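Long-range contacts in Alpha/beta hydrolase (Pseudomonas aeruginosa PAO1, PDB 4R1D), which probably acts as a lipase effector (Tle4) of the H2 type VI secretion system and is held here in complex with Tli4: residues 252-256 and 535-539; 274-278 and 555-559; 293-298 and 308-314; 332-336 and 487-491. Numbering follows the deposited sequence.

The four contacts illustrate how an alpha/beta hydrolase divides into core and insertion. Contacts 1 and 2, with centres about 18 Å apart, meet on neighbouring strands 250-255 and 274-280 of the parallel central sheet. They touch through a probable Thr254 N to Val278 O hydrogen bond, and their segments interleave, so that one C-terminal region serves both. Contacts 3 and 4 fall between residues 278 and 535. Contact 3 comes first, in the helical region after strand 274-280; contact 4 follows, its centre about 27 Å from that of contact 3, beside a small mixed sheet. Contacts 2 and 3, whose centres are about 40 Å apart, flank the chain's centre, placing the probable active site of contact 1 between them.

Contact 1. Residues 252-256 and 535-539; sequences LVTHS and HQESY
The bond between Ser256 OG and His535 NE2 (2.7 Å; either may donate) is consistent with the Ser-His-Asp catalytic triad of an alpha/beta hydrolase, His535 ND1 being hydrogen-bonded to Asp497 OD2. A second bond between the segments runs from Tyr539 OH to Thr254 O at 2.9 Å. Ser256 follows strand 252-255 at phi/psi 58/-134, a strained conformation, as at the nucleophile elbow of this fold, its side chain t and its CA-CB bond aimed at the loop. Residues 535-538 form a type I turn, Ser538 N bonding to His535 O at 3.2 Å, and His535 (chi1 t, chi2 80°) brings its ring edge to the serine; the CA atoms of Ser256 and His535 stand 7.7 Å apart. Further out, His255 (chi1 t) lies between the partners: its ring centroid is 5.3 Å from that of His535, at an oblique 35°, and 5.5 Å from that of Tyr539, rim to rim. Tyr539 also packs against the strand, its CZ 4.1 Å from Val253 CG1.

Contact 2. Residues 274-278 and 555-559; sequences VLGVV and ITQLA
Leu275 and Ile555 carry most of this mainly apolar interface, in which strand 274-278 receives the C-terminal part of helix 542-556 and residues through Ala559. Leu275 takes chi1 t and chi2 p and points at the helix. Its CG lies 3.6 Å from Ile555 CG2, its CD1 3.9 Å from Leu558 CB, and its CD2 3.9 Å from Ala559 CB, so one leucine fits among three residues. Ile555 answers with chi1 m and chi2 t (159°): CG2 sits 3.6 Å from Gly276 N, while CD1 runs along the strand to 3.5 Å from Val277 N and 4.3 Å from Val278 CG2. The two backbones come nearest at Gly276 and Ile555, CA to CA 5.6 Å. Gly276 has no CB, which would clash with Ile555 CG2 here, and so allows the close approach. Leu275 interrupts the extended backbone with phi/psi -80/-33 before Gly276 stretches out at -175/171. In the other segment, a type I turn from Thr556 to Ala559, with Ala559 N to Thr556 O at 2.9 Å, folds Leu558 (m, t) back toward the strand. Thr556 faces away, its OG1 bonded to Val552 O and its side chain close to the calcium ligand Phe202. Such covering of the central parallel sheet by the C-terminal helix is characteristic of the alpha/beta-hydrolase fold.

Contact 3. Residues 293-298 and 308-314; sequences HMRCGY and RNAGEVT
Backbone runs close to backbone where the end of helix 289-296 meets the start of helix 310-317: Gly297 CA lies 3.5 Å from Asn309 CA, and Arg295 CA 4.5 Å from Ala310 CA. Gly297 leaves helical geometry at phi/psi 85/166, with its N still bonded to His293 O (2.8 Å); a CB there would hit the Arg308-Asn309 peptide. Ala310 CA makes a CA-H...O contact with Met294 O at 3.3 Å. Asn309 (chi1 p) is the N-cap of the second helix, its OD1 accepting a capping bond from Glu312 N at 3.1 Å. A separate side-chain-to-backbone hydrogen bond joins Arg308 N to Glu312 OE1 at 2.8 Å. The resulting helix-loop-helix belongs to the insertion between strands 274-280 and 427-432, where alpha/beta hydrolases commonly carry a cap. Apolar contacts converge on Val313 (chi1 t), its CG1 4.1 Å from Met294 CG and its CG2 3.6 Å from Tyr298 CD1 at the ring edge. Of the outside polar partners, Asn464 ND2 hydrogen-bonds both Cys296 O and Arg308 O.

Contact 4. Residues 332-336 and 487-491; sequences YREGR and NPLDA
A salt-bridge network centred on Asp490 joins two loops beside the small mixed sheet, one leading into strand 339-342 and the other following strand 477-479. Arg333, extended through t, t and t (chi4 168°), meets the carboxylate side on: NE donates to Asp490 OD1 at 3.1 Å and NH2 to Asp490 OD2 at 2.9 Å, a two-pronged bridge. Arg336 approaches separately with chi1-chi3 m, t, m, and its NE gives Asp490 OD1 a 2.8 Å bond; its NH2 adds a weak one to the same oxygen at 3.3 Å. Glu334 balances the charge within its own loop, its OE1 accepting from Arg336 NH1 at 2.8 Å and from Arg336 NH2 at 3.0 Å. A water donates to Glu334 OE1 (3.2 Å) and to Leu489 O (2.8 Å), closing the gap between the loops.

Arg333, Glu334 and Gly335 all have left-handed backbone angles (61/33, 51/35, 84/-1), with Gly335 N bonded to Tyr332 O at 3.0 Å and Arg336 N to Arg333 O at 2.9 Å. In the other loop, Asn487 OD1 accepts from Leu489 N at 2.9 Å, an Asx turn leading into the 3-10 segment 488-490. Arg333 NH2 also bridges to Asp442, and Arg441 binds Asp490 O, extending what is a salt-bridge network tying two loops together.

Contact 1. Residues 252-256 and 535-539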
loop_
_atom_site.group_PDB
_atom_site.type_symbol
_atom_site.label_atom_id
_atom_site.label_comp_id
_atom_site.label_asym_id
_atom_site.label_seq_id
_atom_site.Cartn_x
_atom_site.Cartn_y
_atom_site.Cartn_z
ATOM N N LEU A 252 -7.375 14.704 14.254
ATOM C CA LEU A 252 -6.992 13.978 13.038
ATOM C C LEU A 252 -7.290 14.827 11.805
ATOM O O LEU A 252 -8.327 15.487 11.740
ATOM C CB LEU A 252 -7.767 12.652 12.921
ATOM C CG LEU A 252 -7.664 11.674 14.090
ATOM C CD1 LEU A 252 -8.349 10.349 13.765
ATOM C CD2 LEU A 252 -6.196 11.430 14.450
ATOM N N VAL A 253 -6.377 14.818 10.840
ATOM C CA VAL A 253 -6.619 15.443 9.535
ATOM C C VAL A 253 -6.275 14.370 8.517
ATOM O O VAL A 253 -5.139 13.875 8.477
ATOM C CB VAL A 253 -5.752 16.703 9.333
ATOM C CG1 VAL A 253 -5.937 17.252 7.936
ATOM C CG2 VAL A 253 -6.095 17.762 10.397
ATOM N N THR A 254 -7.265 13.957 7.731
ATOM C CA THR A 254 -7.084 12.800 6.868
ATOM C C THR A 254 -7.220 13.137 5.397
ATOM O O THR A 254 -7.952 14.052 5.014
ATOM C CB THR A 254 -8.097 11.676 7.200
ATOM O OG1 THR A 254 -9.381 12.004 6.661
ATOM C CG2 THR A 254 -8.219 11.494 8.713
ATOM N N HIS A 255 -6.518 12.371 4.573
ATOM C CA HIS A 255 -6.692 12.442 3.121
ATOM C C HIS A 255 -7.219 11.114 2.590
ATOM O O HIS A 255 -6.706 10.044 2.932
ATOM C CB HIS A 255 -5.355 12.766 2.461
ATOM C CG HIS A 255 -5.414 12.903 0.972
ATOM N ND1 HIS A 255 -6.130 13.896 0.334
ATOM C CD2 HIS A 255 -4.834 12.173 -0.005
ATOM C CE1 HIS A 255 -5.978 13.772 -0.974
ATOM N NE2 HIS A 255 -5.189 12.742 -1.205
ATOM N N SER A 256 -8.254 11.173 1.767
ATOM C CA SER A 256 -8.634 9.985 1.001
ATOM C C SER A 256 -8.939 8.796 1.927
ATOM O O SER A 256 -9.653 8.936 2.921
ATOM C CB SER A 256 -7.492 9.648 0.024
ATOM O OG SER A 256 -7.808 8.549 -0.825
ATOM N N HIS A 535 -8.164 14.411 -6.986
ATOM C CA HIS A 535 -8.004 13.651 -5.747
ATOM C C HIS A 535 -6.599 13.689 -5.134
ATOM O O HIS A 535 -6.423 14.042 -3.969
ATOM C CB HIS A 535 -8.413 12.190 -5.989
ATOM C CG HIS A 535 -8.452 11.351 -4.750
ATOM N ND1 HIS A 535 -9.512 11.377 -3.870
ATOM C CD2 HIS A 535 -7.572 10.445 -4.251
ATOM C CE1 HIS A 535 -9.282 10.535 -2.876
ATOM N NE2 HIS A 535 -8.112 9.953 -3.085
ATOM N N GLN A 536 -5.606 13.299 -5.921
ATOM C CA GLN A 536 -4.276 13.070 -5.403
ATOM C C GLN A 536 -3.692 14.355 -4.854
ATOM O O GLN A 536 -2.984 14.344 -3.844
ATOM C CB GLN A 536 -3.365 12.560 -6.504
ATOM C CG GLN A 536 -1.952 12.345 -6.020
ATOM C CD GLN A 536 -1.875 11.188 -5.061
ATOM O OE1 GLN A 536 -1.860 11.367 -3.837
ATOM N NE2 GLN A 536 -1.834 9.977 -5.612
ATOM N N GLU A 537 -4.008 15.458 -5.522
ATOM C CA GLU A 537 -3.440 16.751 -5.178
ATOM C C GLU A 537 -4.414 17.638 -4.403
ATOM O O GLU A 537 -4.199 18.834 -4.304
ATOM C CB GLU A 537 -3.011 17.490 -6.453
ATOM C CG GLU A 537 -1.953 16.772 -7.271
ATOM C CD GLU A 537 -0.643 16.644 -6.529
ATOM O OE1 GLU A 537 -0.275 17.597 -5.818
ATOM O OE2 GLU A 537 0.023 15.592 -6.640
ATOM N N SER A 538 -5.487 17.063 -3.869
ATOM C CA SER A 538 -6.546 17.883 -3.255
ATOM C C SER A 538 -6.038 18.861 -2.183
ATOM O O SER A 538 -6.514 19.998 -2.093
ATOM C CB SER A 538 -7.708 17.013 -2.730
ATOM O OG SER A 538 -7.322 16.172 -1.646
ATOM N N TYR A 539 -5.073 18.435 -1.372
ATOM C CA TYR A 539 -4.622 19.281 -0.272
ATOM C C TYR A 539 -3.721 20.405 -0.747
ATOM O O TYR A 539 -3.280 21.231 0.047
ATOM C CB TYR A 539 -3.948 18.466 0.838
ATOM C CG TYR A 539 -4.915 18.037 1.912
ATOM C CD1 TYR A 539 -5.740 18.978 2.551
ATOM C CD2 TYR A 539 -5.027 16.710 2.284
ATOM C CE1 TYR A 539 -6.618 18.602 3.531
ATOM C CE2 TYR A 539 -5.926 16.316 3.270
ATOM C CZ TYR A 539 -6.719 17.273 3.887
ATOM O OH TYR A 539 -7.600 16.890 4.867
#

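Contact 2. Residues 274-278 and 555-559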
loop_
_atom_site.group_PDB
_atom_site.type_symbol
_atom_site.label_atom_id
_atom_site.label_comp_id
_atom_site.label_asym_id
_atom_site.label_seq_id
_atom_site.Cartn_x
_atom_site.Cartn_y
_atom_site.Cartn_z
ATOM N N VAL A 274 -9.112 11.293 20.508
ATOM C CA VAL A 274 -9.363 12.151 19.350
ATOM C C VAL A 274 -10.460 13.171 19.646
ATOM O O VAL A 274 -11.597 12.816 19.969
ATOM C CB VAL A 274 -9.672 11.324 18.065
ATOM C CG1 VAL A 274 -10.133 12.234 16.928
ATOM C CG2 VAL A 274 -8.437 10.501 17.649
ATOM N N LEU A 275 -10.099 14.448 19.537
ATOM C CA LEU A 275 -11.006 15.544 19.879
ATOM C C LEU A 275 -11.989 15.817 18.749
ATOM O O LEU A 275 -13.141 16.213 18.983
ATOM C CB LEU A 275 -10.204 16.817 20.167
ATOM C CG LEU A 275 -10.953 18.010 20.759
ATOM C CD1 LEU A 275 -11.570 17.615 22.099
ATOM C CD2 LEU A 275 -9.995 19.176 20.925
ATOM N N GLY A 276 -11.529 15.610 17.524
ATOM C CA GLY A 276 -12.337 15.870 16.347
ATOM C C GLY A 276 -11.596 15.421 15.101
ATOM O O GLY A 276 -10.416 15.074 15.155
ATOM N N VAL A 277 -12.284 15.431 13.967
ATOM C CA VAL A 277 -11.703 14.885 12.749
ATOM C C VAL A 277 -12.015 15.751 11.542
ATOM O O VAL A 277 -13.164 16.142 11.319
ATOM C CB VAL A 277 -12.261 13.487 12.488
ATOM C CG1 VAL A 277 -11.698 12.917 11.193
ATOM C CG2 VAL A 277 -11.942 12.559 13.682
ATOM N N VAL A 278 -10.967 16.050 10.781
ATOM C CA VAL A 278 -11.073 16.623 9.455
ATOM C C VAL A 278 -10.845 15.514 8.429
ATOM O O VAL A 278 -9.844 14.801 8.490
ATOM C CB VAL A 278 -10.011 17.714 9.275
ATOM C CG1 VAL A 278 -9.807 18.069 7.780
ATOM C CG2 VAL A 278 -10.383 18.937 10.111
ATOM N N ILE A 555 -12.717 22.546 16.080
ATOM C CA ILE A 555 -12.548 21.414 16.984
ATOM C C ILE A 555 -11.830 21.827 18.270
ATOM O O ILE A 555 -12.160 21.360 19.357
ATOM C CB ILE A 555 -11.784 20.259 16.292
ATOM C CG1 ILE A 555 -12.661 19.670 15.179
ATOM C CG2 ILE A 555 -11.352 19.183 17.339
ATOM C CD1 ILE A 555 -11.908 18.875 14.089
ATOM N N THR A 556 -10.836 22.692 18.126
ATOM C CA THR A 556 -10.041 23.202 19.246
ATOM C C THR A 556 -10.879 23.898 20.336
ATOM O O THR A 556 -10.506 23.900 21.516
ATOM C CB THR A 556 -8.941 24.155 18.708
ATOM O OG1 THR A 556 -8.051 23.414 17.861
ATOM C CG2 THR A 556 -8.144 24.778 19.831
ATOM N N GLN A 557 -12.010 24.472 19.950
ATOM C CA GLN A 557 -12.885 25.125 20.924
ATOM C C GLN A 557 -13.339 24.140 22.009
ATOM O O GLN A 557 -13.707 24.538 23.118
ATOM C CB GLN A 557 -14.079 25.775 20.224
ATOM C CG GLN A 557 -13.697 26.710 19.070
ATOM C CD GLN A 557 -12.602 27.709 19.443
ATOM O OE1 GLN A 557 -11.573 27.818 18.760
ATOM N NE2 GLN A 557 -12.827 28.457 20.515
ATOM N N LEU A 558 -13.284 22.849 21.687
ATOM C CA LEU A 558 -13.668 21.788 22.621
ATOM C C LEU A 558 -12.556 21.382 23.590
ATOM O O LEU A 558 -12.803 20.660 24.553
ATOM C CB LEU A 558 -14.149 20.556 21.850
ATOM C CG LEU A 558 -15.369 20.835 20.975
ATOM C CD1 LEU A 558 -15.694 19.630 20.110
ATOM C CD2 LEU A 558 -16.567 21.219 21.845
ATOM N N ALA A 559 -11.335 21.834 23.335
ATOM C CA ALA A 559 -10.201 21.407 24.142
ATOM C C ALA A 559 -10.341 21.982 25.542
ATOM O O ALA A 559 -10.740 23.130 25.700
ATOM C CB ALA A 559 -8.898 21.863 23.509
#

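Contact 3. Residues 293-298 and 308-314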
loop_
_atom_site.group_PDB
_atom_site.type_symbol
_atom_site.label_atom_id
_atom_site.label_comp_id
_atom_site.label_asym_id
_atom_site.label_seq_id
_atom_site.Cartn_x
_atom_site.Cartn_y
_atom_site.Cartn_z
ATOM N N HIS A 293 -9.881 0.059 -12.826
ATOM C CA HIS A 293 -8.457 -0.236 -12.730
ATOM C C HIS A 293 -8.148 -1.728 -12.777
ATOM O O HIS A 293 -7.202 -2.133 -13.442
ATOM C CB HIS A 293 -7.857 0.434 -11.491
ATOM C CG HIS A 293 -8.059 1.916 -11.480
ATOM N ND1 HIS A 293 -7.987 2.678 -10.333
ATOM C CD2 HIS A 293 -8.359 2.772 -12.483
ATOM C CE1 HIS A 293 -8.220 3.944 -10.636
ATOM N NE2 HIS A 293 -8.451 4.028 -11.935
ATOM N N MET A 294 -8.959 -2.537 -12.098
ATOM C CA MET A 294 -8.757 -3.971 -12.088
ATOM C C MET A 294 -9.061 -4.613 -13.437
ATOM O O MET A 294 -8.489 -5.642 -13.773
ATOM C CB MET A 294 -9.578 -4.636 -10.977
ATOM C CG MET A 294 -9.062 -4.301 -9.576
ATOM S SD MET A 294 -9.916 -5.210 -8.283
ATOM C CE MET A 294 -9.177 -6.825 -8.541
ATOM N N ARG A 295 -9.959 -4.013 -14.207
ATOM C CA ARG A 295 -10.282 -4.589 -15.515
ATOM C C ARG A 295 -9.484 -3.983 -16.677
ATOM O O ARG A 295 -9.346 -4.625 -17.727
ATOM C CB ARG A 295 -11.795 -4.506 -15.796
ATOM C CG ARG A 295 -12.670 -5.360 -14.873
ATOM C CD ARG A 295 -12.295 -6.817 -14.957
ATOM N NE ARG A 295 -12.382 -7.314 -16.329
ATOM C CZ ARG A 295 -13.493 -7.810 -16.872
ATOM N NH1 ARG A 295 -14.609 -7.880 -16.162
ATOM N NH2 ARG A 295 -13.485 -8.251 -18.126
ATOM N N CYS A 296 -8.938 -2.778 -16.500
ATOM C CA CYS A 296 -8.307 -2.058 -17.618
ATOM C C CYS A 296 -6.883 -1.564 -17.376
ATOM O O CYS A 296 -6.243 -1.081 -18.308
ATOM C CB CYS A 296 -9.126 -0.821 -18.004
ATOM S SG CYS A 296 -10.874 -1.108 -18.330
ATOM N N GLY A 297 -6.418 -1.627 -16.132
ATOM C CA GLY A 297 -5.181 -0.957 -15.750
ATOM C C GLY A 297 -5.431 0.496 -15.389
ATOM O O GLY A 297 -6.499 1.042 -15.662
ATOM N N TYR A 298 -4.452 1.142 -14.757
ATOM C CA TYR A 298 -4.541 2.577 -14.543
ATOM C C TYR A 298 -4.325 3.317 -15.861
ATOM O O TYR A 298 -3.669 2.805 -16.759
ATOM C CB TYR A 298 -3.502 3.036 -13.517
ATOM C CG TYR A 298 -3.891 2.691 -12.105
ATOM C CD1 TYR A 298 -3.870 1.369 -11.651
ATOM C CD2 TYR A 298 -4.298 3.680 -11.226
ATOM C CE1 TYR A 298 -4.243 1.061 -10.352
ATOM C CE2 TYR A 298 -4.674 3.377 -9.937
ATOM C CZ TYR A 298 -4.645 2.077 -9.506
ATOM O OH TYR A 298 -5.037 1.795 -8.215
ATOM N N ARG A 308 -0.601 -1.276 -15.634
ATOM C CA ARG A 308 -1.051 -0.651 -16.877
ATOM C C ARG A 308 -2.060 -1.508 -17.632
ATOM O O ARG A 308 -2.494 -1.143 -18.724
ATOM C CB ARG A 308 0.140 -0.378 -17.783
ATOM C CG ARG A 308 1.111 0.612 -17.205
ATOM C CD ARG A 308 0.431 1.939 -16.958
ATOM N NE ARG A 308 1.400 2.942 -16.546
ATOM C CZ ARG A 308 1.083 4.167 -16.155
ATOM N NH1 ARG A 308 -0.188 4.546 -16.123
ATOM N NH2 ARG A 308 2.044 5.007 -15.798
ATOM N N ASN A 309 -2.407 -2.648 -17.062
ATOM C CA ASN A 309 -3.498 -3.466 -17.589
ATOM C C ASN A 309 -4.132 -4.261 -16.457
ATOM O O ASN A 309 -3.687 -4.200 -15.291
ATOM C CB ASN A 309 -3.040 -4.373 -18.751
ATOM C CG ASN A 309 -1.926 -5.330 -18.356
ATOM O OD1 ASN A 309 -1.910 -5.860 -17.254
ATOM N ND2 ASN A 309 -0.989 -5.564 -19.274
ATOM N N ALA A 310 -5.190 -4.988 -16.790
ATOM C CA ALA A 310 -5.946 -5.748 -15.809
ATOM C C ALA A 310 -5.070 -6.667 -14.965
ATOM O O ALA A 310 -5.178 -6.682 -13.740
ATOM C CB ALA A 310 -7.021 -6.570 -16.513
ATOM N N GLY A 311 -4.227 -7.454 -15.626
ATOM C CA GLY A 311 -3.456 -8.480 -14.944
ATOM C C GLY A 311 -2.496 -7.876 -13.933
ATOM O O GLY A 311 -2.285 -8.437 -12.857
ATOM N N GLU A 312 -1.894 -6.747 -14.285
ATOM C CA GLU A 312 -0.934 -6.099 -13.389
ATOM C C GLU A 312 -1.613 -5.558 -12.140
ATOM O O GLU A 312 -1.144 -5.760 -11.026
ATOM C CB GLU A 312 -0.188 -4.983 -14.123
ATOM C CG GLU A 312 0.775 -5.553 -15.157
ATOM C CD GLU A 312 1.586 -4.502 -15.891
ATOM O OE1 GLU A 312 1.377 -3.294 -15.676
ATOM O OE2 GLU A 312 2.425 -4.899 -16.721
ATOM N N VAL A 313 -2.734 -4.879 -12.323
ATOM C CA VAL A 313 -3.423 -4.303 -11.180
ATOM C C VAL A 313 -4.026 -5.401 -10.336
ATOM O O VAL A 313 -3.923 -5.389 -9.115
ATOM C CB VAL A 313 -4.545 -3.358 -11.625
ATOM C CG1 VAL A 313 -5.316 -2.851 -10.400
ATOM C CG2 VAL A 313 -3.967 -2.196 -12.418
ATOM N N THR A 314 -4.671 -6.356 -10.999
ATOM C CA THR A 314 -5.368 -7.419 -10.294
ATOM C C THR A 314 -4.413 -8.259 -9.442
ATOM O O THR A 314 -4.765 -8.662 -8.345
ATOM C CB THR A 314 -6.140 -8.301 -11.291
ATOM O OG1 THR A 314 -7.191 -7.518 -11.881
ATOM C CG2 THR A 314 -6.748 -9.501 -10.586
#

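Contact 4. Residues 332-336 and 487-491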
loop_
_atom_site.group_PDB
_atom_site.type_symbol
_atom_site.label_atom_id
_atom_site.label_comp_id
_atom_site.label_asym_id
_atom_site.label_seq_id
_atom_site.Cartn_x
_atom_site.Cartn_y
_atom_site.Cartn_z
ATOM N N TYR A 332 -23.146 2.256 -0.982
ATOM C CA TYR A 332 -22.630 3.178 -1.988
ATOM C C TYR A 332 -23.752 3.589 -2.932
ATOM O O TYR A 332 -24.500 2.737 -3.393
ATOM C CB TYR A 332 -21.567 2.412 -2.766
ATOM C CG TYR A 332 -20.880 3.108 -3.909
ATOM C CD1 TYR A 332 -19.752 3.887 -3.693
ATOM C CD2 TYR A 332 -21.303 2.914 -5.220
ATOM C CE1 TYR A 332 -19.087 4.473 -4.753
ATOM C CE2 TYR A 332 -20.645 3.493 -6.280
ATOM C CZ TYR A 332 -19.535 4.280 -6.039
ATOM O OH TYR A 332 -18.867 4.868 -7.083
ATOM N N ARG A 333 -23.875 4.884 -3.211
ATOM C CA ARG A 333 -24.879 5.360 -4.168
ATOM C C ARG A 333 -26.285 4.984 -3.682
ATOM O O ARG A 333 -27.189 4.720 -4.480
ATOM C CB ARG A 333 -24.584 4.770 -5.553
ATOM C CG ARG A 333 -25.198 5.519 -6.737
ATOM C CD ARG A 333 -24.484 5.138 -8.023
ATOM N NE ARG A 333 -25.125 5.691 -9.209
ATOM C CZ ARG A 333 -24.578 5.702 -10.417
ATOM N NH1 ARG A 333 -23.343 5.221 -10.611
ATOM N NH2 ARG A 333 -25.261 6.209 -11.434
ATOM N N GLU A 334 -26.451 4.969 -2.361
ATOM C CA GLU A 334 -27.719 4.629 -1.726
ATOM C C GLU A 334 -28.274 3.299 -2.255
ATOM O O GLU A 334 -29.488 3.126 -2.387
ATOM C CB GLU A 334 -28.741 5.769 -1.916
ATOM C CG GLU A 334 -28.320 7.118 -1.291
ATOM C CD GLU A 334 -29.208 8.290 -1.715
ATOM O OE1 GLU A 334 -29.507 8.417 -2.924
ATOM O OE2 GLU A 334 -29.602 9.099 -0.842
ATOM N N GLY A 335 -27.377 2.366 -2.560
ATOM C CA GLY A 335 -27.761 1.037 -3.004
ATOM C C GLY A 335 -28.074 0.914 -4.488
ATOM O O GLY A 335 -28.378 -0.180 -4.974
ATOM N N ARG A 336 -27.984 2.018 -5.224
ATOM C CA ARG A 336 -28.287 1.971 -6.658
ATOM C C ARG A 336 -27.128 1.406 -7.476
ATOM O O ARG A 336 -25.984 1.395 -7.017
ATOM C CB ARG A 336 -28.709 3.344 -7.177
ATOM C CG ARG A 336 -30.056 3.812 -6.635
ATOM C CD ARG A 336 -30.496 5.122 -7.271
ATOM N NE ARG A 336 -29.540 6.185 -6.982
ATOM C CZ ARG A 336 -29.530 6.889 -5.859
ATOM N NH1 ARG A 336 -30.443 6.660 -4.925
ATOM N NH2 ARG A 336 -28.616 7.829 -5.676
ATOM N N ASN A 487 -31.053 7.900 -14.026
ATOM C CA ASN A 487 -32.025 7.917 -12.949
ATOM C C ASN A 487 -31.958 9.291 -12.293
ATOM O O ASN A 487 -30.883 9.736 -11.891
ATOM C CB ASN A 487 -31.652 6.813 -11.953
ATOM C CG ASN A 487 -32.619 6.692 -10.796
ATOM O OD1 ASN A 487 -33.387 7.607 -10.501
ATOM N ND2 ASN A 487 -32.569 5.550 -10.114
ATOM N N PRO A 488 -33.101 9.984 -12.207
ATOM C CA PRO A 488 -33.172 11.328 -11.615
ATOM C C PRO A 488 -32.569 11.373 -10.212
ATOM O O PRO A 488 -31.993 12.386 -9.818
ATOM C CB PRO A 488 -34.679 11.592 -11.536
ATOM C CG PRO A 488 -35.267 10.745 -12.613
ATOM C CD PRO A 488 -34.412 9.518 -12.698
ATOM N N LEU A 489 -32.715 10.284 -9.467
ATOM C CA LEU A 489 -32.130 10.178 -8.134
ATOM C C LEU A 489 -30.603 10.188 -8.162
ATOM O O LEU A 489 -29.967 10.395 -7.132
ATOM C CB LEU A 489 -32.611 8.898 -7.451
ATOM C CG LEU A 489 -34.120 8.890 -7.189
ATOM C CD1 LEU A 489 -34.628 7.485 -6.893
ATOM C CD2 LEU A 489 -34.436 9.851 -6.053
ATOM N N ASP A 490 -30.021 9.954 -9.334
ATOM C CA ASP A 490 -28.564 9.891 -9.448
ATOM C C ASP A 490 -27.906 11.235 -9.741
ATOM O O ASP A 490 -26.681 11.319 -9.827
ATOM C CB ASP A 490 -28.158 8.911 -10.542
ATOM C CG ASP A 490 -28.004 7.495 -10.031
ATOM O OD1 ASP A 490 -27.757 7.293 -8.820
ATOM O OD2 ASP A 490 -28.129 6.579 -10.864
ATOM N N ALA A 491 -28.707 12.281 -9.927
ATOM C CA ALA A 491 -28.147 13.571 -10.328
ATOM C C ALA A 491 -27.078 14.123 -9.369
ATOM O O ALA A 491 -26.041 14.625 -9.815
ATOM C CB ALA A 491 -29.266 14.603 -10.556
HETATM O O HOH W 1 -30.945 10.764 -4.542
#